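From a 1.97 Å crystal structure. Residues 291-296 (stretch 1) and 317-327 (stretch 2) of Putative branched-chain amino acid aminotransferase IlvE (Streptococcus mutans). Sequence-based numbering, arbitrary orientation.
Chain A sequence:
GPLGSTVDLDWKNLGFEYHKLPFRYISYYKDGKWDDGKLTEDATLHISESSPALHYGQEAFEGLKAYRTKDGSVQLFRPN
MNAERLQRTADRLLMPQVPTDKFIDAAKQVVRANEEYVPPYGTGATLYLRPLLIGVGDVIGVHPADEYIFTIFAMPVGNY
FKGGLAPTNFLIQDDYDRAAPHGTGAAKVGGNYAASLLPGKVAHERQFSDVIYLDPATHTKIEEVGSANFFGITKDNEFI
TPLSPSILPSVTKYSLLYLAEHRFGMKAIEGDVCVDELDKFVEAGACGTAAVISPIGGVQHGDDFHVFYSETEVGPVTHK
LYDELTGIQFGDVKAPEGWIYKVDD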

ATOM      1  N   ALA A 291      20.036  -7.083   4.933  1.00 40.48           N
ATOM      2  CA  ALA A 291      21.282  -6.609   4.361  1.00 41.76           C
ATOM      3  C   ALA A 291      22.475  -6.723   5.327  1.00 42.32           C
ATOM      4  O   ALA A 291      23.590  -7.046   4.902  1.00 45.91           O
ATOM      5  CB  ALA A 291      21.100  -5.160   3.899  1.00 38.73           C
ATOM      6  N   VAL A 292      22.214  -6.487   6.615  1.00 37.56           N
ATOM      7  CA  VAL A 292      23.245  -6.217   7.628  1.00 33.54           C
ATOM      8  C   VAL A 292      23.940  -4.909   7.267  1.00 34.10           C
ATOM      9  O   VAL A 292      23.419  -3.832   7.564  1.00 30.52           O
ATOM     10  CB  VAL A 292      24.237  -7.373   7.832  1.00 40.06           C
ATOM     11  CG1 VAL A 292      25.056  -7.118   9.067  1.00 33.82           C
ATOM     12  CG2 VAL A 292      23.489  -8.695   7.974  1.00 40.67           C
ATOM     13  N   ILE A 293      25.092  -4.989   6.611  1.00 29.72           N
ATOM     14  CA  ILE A 293      25.616  -3.826   5.900  1.00 30.68           C
ATOM     15  C   ILE A 293      25.890  -4.196   4.450  1.00 37.09           C
ATOM     16  O   ILE A 293      26.563  -5.197   4.176  1.00 35.74           O
ATOM     17  CB  ILE A 293      26.890  -3.255   6.555  1.00 36.37           C
ATOM     18  CG1 ILE A 293      26.556  -2.682   7.934  1.00 31.80           C
ATOM     19  CG2 ILE A 293      27.521  -2.170   5.660  1.00 33.43           C
ATOM     20  CD1 ILE A 293      27.767  -2.282   8.777  1.00 36.05           C
ATOM     21  N   SER A 294      25.338  -3.414   3.520  1.00 32.91           N
ATOM     22  CA  SER A 294      25.686  -3.543   2.112  1.00 34.31           C
ATOM     23  C   SER A 294      26.555  -2.351   1.754  1.00 35.82           C
ATOM     24  O   SER A 294      26.043  -1.245   1.604  1.00 36.04           O
ATOM     25  CB  SER A 294      24.435  -3.543   1.227  1.00 39.83           C
ATOM     26  OG  SER A 294      23.545  -4.583   1.593  1.00 47.86           O
ATOM     27  N   PRO A 295      27.874  -2.567   1.628  1.00 34.24           N
ATOM     28  CA  PRO A 295      28.784  -1.466   1.279  1.00 35.77           C
ATOM     29  C   PRO A 295      28.426  -0.873  -0.079  1.00 36.17           C
ATOM     30  O   PRO A 295      28.113  -1.615  -1.023  1.00 36.12           O
ATOM     31  CB  PRO A 295      30.155  -2.155   1.197  1.00 38.94           C
ATOM     32  CG  PRO A 295      30.013  -3.412   2.049  1.00 40.69           C
ATOM     33  CD  PRO A 295      28.585  -3.848   1.801  1.00 39.11           C
ATOM     34  N   ILE A 296      28.443   0.451  -0.181  1.00 32.54           N
ATOM     35  CA  ILE A 296      28.151   1.081  -1.463  1.00 34.95           C
ATOM     36  C   ILE A 296      29.463   1.375  -2.176  1.00 34.22           C
ATOM     37  O   ILE A 296      30.346   2.034  -1.618  1.00 38.33           O
ATOM     38  CB  ILE A 296      27.301   2.370  -1.291  1.00 30.96           C
ATOM     39  CG1 ILE A 296      25.899   2.002  -0.794  1.00 31.13           C
ATOM     40  CG2 ILE A 296      27.222   3.150  -2.598  1.00 33.51           C
ATOM     41  CD1 ILE A 296      25.085   3.176  -0.250  1.00 34.85           C
ATOM     42  N   VAL A 317      36.293   1.343   8.114  1.00 34.90           N
ATOM     43  CA  VAL A 317      35.341   1.678   9.170  1.00 37.31           C
ATOM     44  C   VAL A 317      34.089   0.822   9.003  1.00 35.35           C
ATOM     45  O   VAL A 317      33.547   0.300   9.987  1.00 33.06           O
ATOM     46  CB  VAL A 317      34.985   3.191   9.173  1.00 38.33           C
ATOM     47  CG1 VAL A 317      33.907   3.500  10.220  1.00 36.78           C
ATOM     48  CG2 VAL A 317      36.234   4.035   9.421  1.00 38.91           C
ATOM     49  N   THR A 318      33.645   0.668   7.756  1.00 32.93           N
ATOM     50  CA  THR A 318      32.537  -0.236   7.447  1.00 32.49           C
ATOM     51  C   THR A 318      32.875  -1.644   7.940  1.00 32.30           C
ATOM     52  O   THR A 318      32.068  -2.292   8.605  1.00 29.64           O
ATOM     53  CB  THR A 318      32.220  -0.273   5.931  1.00 32.63           C
ATOM     54  OG1 THR A 318      31.788   1.025   5.498  1.00 33.05           O
ATOM     55  CG2 THR A 318      31.108  -1.280   5.631  1.00 34.00           C
ATOM     56  N   HIS A 319      34.083  -2.107   7.630  1.00 33.10           N
ATOM     57  CA  HIS A 319      34.526  -3.426   8.082  1.00 33.95           C
ATOM     58  C   HIS A 319      34.440  -3.574   9.594  1.00 30.58           C
ATOM     59  O   HIS A 319      33.990  -4.600  10.102  1.00 32.90           O
ATOM     60  CB  HIS A 319      35.968  -3.679   7.642  1.00 36.88           C
ATOM     61  CG  HIS A 319      36.090  -4.504   6.400  1.00 36.79           C
ATOM     62  ND1 HIS A 319      36.579  -4.000   5.212  1.00 43.99           N
ATOM     63  CD2 HIS A 319      35.814  -5.809   6.168  1.00 38.97           C
ATOM     64  CE1 HIS A 319      36.579  -4.955   4.298  1.00 42.20           C
ATOM     65  NE2 HIS A 319      36.118  -6.062   4.851  1.00 43.92           N
ATOM     66  N   LYS A 320      34.877  -2.543  10.310  1.00 31.37           N
ATOM     67  CA  LYS A 320      34.930  -2.573  11.771  1.00 36.47           C
ATOM     68  C   LYS A 320      33.542  -2.607  12.390  1.00 33.53           C
ATOM     69  O   LYS A 320      33.307  -3.303  13.376  1.00 28.99           O
ATOM     70  CB  LYS A 320      35.693  -1.350  12.300  1.00 37.25           C
ATOM     71  CG  LYS A 320      37.199  -1.553  12.405  1.00 42.54           C
ATOM     72  CD  LYS A 320      37.930  -0.215  12.395  1.00 47.90           C
ATOM     73  CE  LYS A 320      37.226   0.817  13.269  1.00 48.89           C
ATOM     74  NZ  LYS A 320      37.768   2.207  13.063  1.00 51.57           N
ATOM     75  N   LEU A 321      32.632  -1.828  11.821  1.00 31.84           N
ATOM     76  CA  LEU A 321      31.252  -1.794  12.295  1.00 30.90           C
ATOM     77  C   LEU A 321      30.560  -3.117  12.011  1.00 28.97           C
ATOM     78  O   LEU A 321      29.815  -3.623  12.854  1.00 29.49           O
ATOM     79  CB  LEU A 321      30.484  -0.646  11.627  1.00 27.21           C
ATOM     80  CG  LEU A 321      30.931   0.764  12.025  1.00 31.24           C
ATOM     81  CD1 LEU A 321      30.317   1.820  11.099  1.00 33.62           C
ATOM     82  CD2 LEU A 321      30.541   1.041  13.445  1.00 29.92           C
ATOM     83  N   TYR A 322      30.796  -3.663  10.819  1.00 29.81           N
ATOM     84  CA  TYR A 322      30.209  -4.948  10.427  1.00 30.37           C
ATOM     85  C   TYR A 322      30.661  -6.071  11.356  1.00 30.07           C
ATOM     86  O   TYR A 322      29.835  -6.846  11.859  1.00 28.20           O
ATOM     87  CB  TYR A 322      30.582  -5.292   8.982  1.00 30.18           C
ATOM     88  CG  TYR A 322      30.025  -6.623   8.480  1.00 35.20           C
ATOM     89  CD1 TYR A 322      28.770  -6.694   7.869  1.00 33.84           C
ATOM     90  CD2 TYR A 322      30.758  -7.805   8.602  1.00 33.04           C
ATOM     91  CE1 TYR A 322      28.262  -7.909   7.400  1.00 35.15           C
ATOM     92  CE2 TYR A 322      30.258  -9.019   8.145  1.00 34.74           C
ATOM     93  CZ  TYR A 322      29.008  -9.065   7.542  1.00 38.02           C
ATOM     94  OH  TYR A 322      28.503 -10.268   7.080  1.00 35.85           O
ATOM     95  N   ASP A 323      31.974  -6.164  11.571  1.00 30.79           N
ATOM     96  CA  ASP A 323      32.536  -7.187  12.455  1.00 30.35           C
ATOM     97  C   ASP A 323      31.945  -7.106  13.864  1.00 30.19           C
ATOM     98  O   ASP A 323      31.574  -8.128  14.454  1.00 31.92           O
ATOM     99  CB  ASP A 323      34.071  -7.077  12.506  1.00 32.50           C
ATOM    100  CG  ASP A 323      34.729  -7.546  11.223  1.00 36.25           C
ATOM    101  OD1 ASP A 323      34.025  -8.165  10.391  1.00 34.98           O
ATOM    102  OD2 ASP A 323      35.949  -7.319  11.045  1.00 37.14           O
ATOM    103  N   GLU A 324      31.827  -5.891  14.390  1.00 27.97           N
ATOM    104  CA  GLU A 324      31.326  -5.694  15.752  1.00 28.51           C
ATOM    105  C   GLU A 324      29.829  -5.984  15.869  1.00 27.78           C
ATOM    106  O   GLU A 324      29.389  -6.609  16.835  1.00 27.13           O
ATOM    107  CB  GLU A 324      31.644  -4.273  16.236  1.00 29.70           C
ATOM    108  CG  GLU A 324      31.351  -4.022  17.714  1.00 32.07           C
ATOM    109  CD  GLU A 324      32.474  -4.477  18.639  1.00 31.41           C
ATOM    110  OE1 GLU A 324      33.478  -5.053  18.160  1.00 30.75           O
ATOM    111  OE2 GLU A 324      32.353  -4.253  19.861  1.00 29.74           O
ATOM    112  N   LEU A 325      29.039  -5.534  14.900  1.00 27.71           N
ATOM    113  CA  LEU A 325      27.595  -5.787  14.958  1.00 26.18           C
ATOM    114  C   LEU A 325      27.269  -7.272  14.818  1.00 24.56           C
ATOM    115  O   LEU A 325      26.522  -7.822  15.631  1.00 27.18           O
ATOM    116  CB  LEU A 325      26.846  -4.988  13.886  1.00 27.00           C
ATOM    117  CG  LEU A 325      25.338  -5.252  13.772  1.00 25.54           C
ATOM    118  CD1 LEU A 325      24.618  -4.820  15.041  1.00 27.42           C
ATOM    119  CD2 LEU A 325      24.743  -4.549  12.539  1.00 30.48           C
ATOM    120  N   THR A 326      27.829  -7.922  13.797  1.00 26.62           N
ATOM    121  CA  THR A 326      27.576  -9.346  13.585  1.00 29.12           C
ATOM    122  C   THR A 326      28.165 -10.183  14.728  1.00 28.60           C
ATOM    123  O   THR A 326      27.571 -11.184  15.144  1.00 28.46           O
ATOM    124  CB  THR A 326      28.098  -9.849  12.215  1.00 31.38           C
ATOM    125  OG1 THR A 326      29.503  -9.589  12.099  1.00 24.54           O
ATOM    126  CG2 THR A 326      27.371  -9.157  11.078  1.00 32.57           C
ATOM    127  N   GLY A 327      29.311  -9.766  15.261  1.00 29.03           N
ATOM    128  CA  GLY A 327      29.884 -10.460  16.410  1.00 27.92           C
ATOM    129  C   GLY A 327      28.910 -10.492  17.577  1.00 27.14           C
ATOM    130  O   GLY A 327      28.723 -11.520  18.235  1.00 28.80           O
TER

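What kind of force joins the strand to the helix? Strand 292-296 runs nearly antiparallel to helix 317-327, at 162° between their directions, and the axes come within 9.0 Å of each other. No hydrogen bond crosses between them; the contact is van der Waals packing of hydrocarbon, burying 321 Å² summed over both sides. The backbones draw closest in register at Ile293 and Tyr322, whose CA atoms lie 6.5 Å apart, a separation that side chains span; no backbone hydrogen bond crosses it.

How do the aliphatic side chains of the strand fill that space? Val292 and Ile293 both point their CA-to-CB bonds toward the helix, and together they account for most of the strand's covered surface. Ile293, in the m,t rotamer, has reach in two directions: its CG2 meets Thr318 CG2 at 3.7 Å, while its CD1 extends to Leu321 CB at 4.3 Å and to Tyr322 CB at 4.1 Å. Ile293 CD1 lies 3.9 Å from Tyr322 N, but that amide is already bonded to Thr318 O within the helix, so a methyl can lie near it without depriving it of a partner. Val292 is shorter, and its CG1 touches Leu325 CD2 at 4.3 Å and Thr326 CG2 at 3.7 Å. Ser294, between Ile293 and Pro295, points away and takes no part.

What does the aromatic ring contribute? The CA-to-CB bond of Tyr322 points sideways relative to the strand, yet with chi1 at 180° the end of the side chain comes nearer the strand. Tyr322 CE1 lies 3.7 Å from Val292 CG1, which approaches the ring obliquely, whereas Ile293 CB sits at the ring edge, near its plane. The ring is long enough to border both strand residues at once, Ile293 at its edge and Val292 obliquely.

How can threonines serve in an apolar contact? Each offers its methyl to the strand and has its hydroxyl bonded to something else. Thr318 CG2 packs on Ile293 and also lies 4.3 Å from Pro295 CG, so the methyl bridges two strand residues; its OG1 is hydrogen-bonded elsewhere in the structure. In Thr326, chi1 near +60° lets OG1 donate to Tyr322 O at 2.8 Å, one turn back along the helix, while CG2 meets Val292. Tyr322 O also accepts the backbone hydrogen bond from Thr326 N, at 3.0 Å. With their polar atoms thus engaged, both threonines can present carbon to the strand.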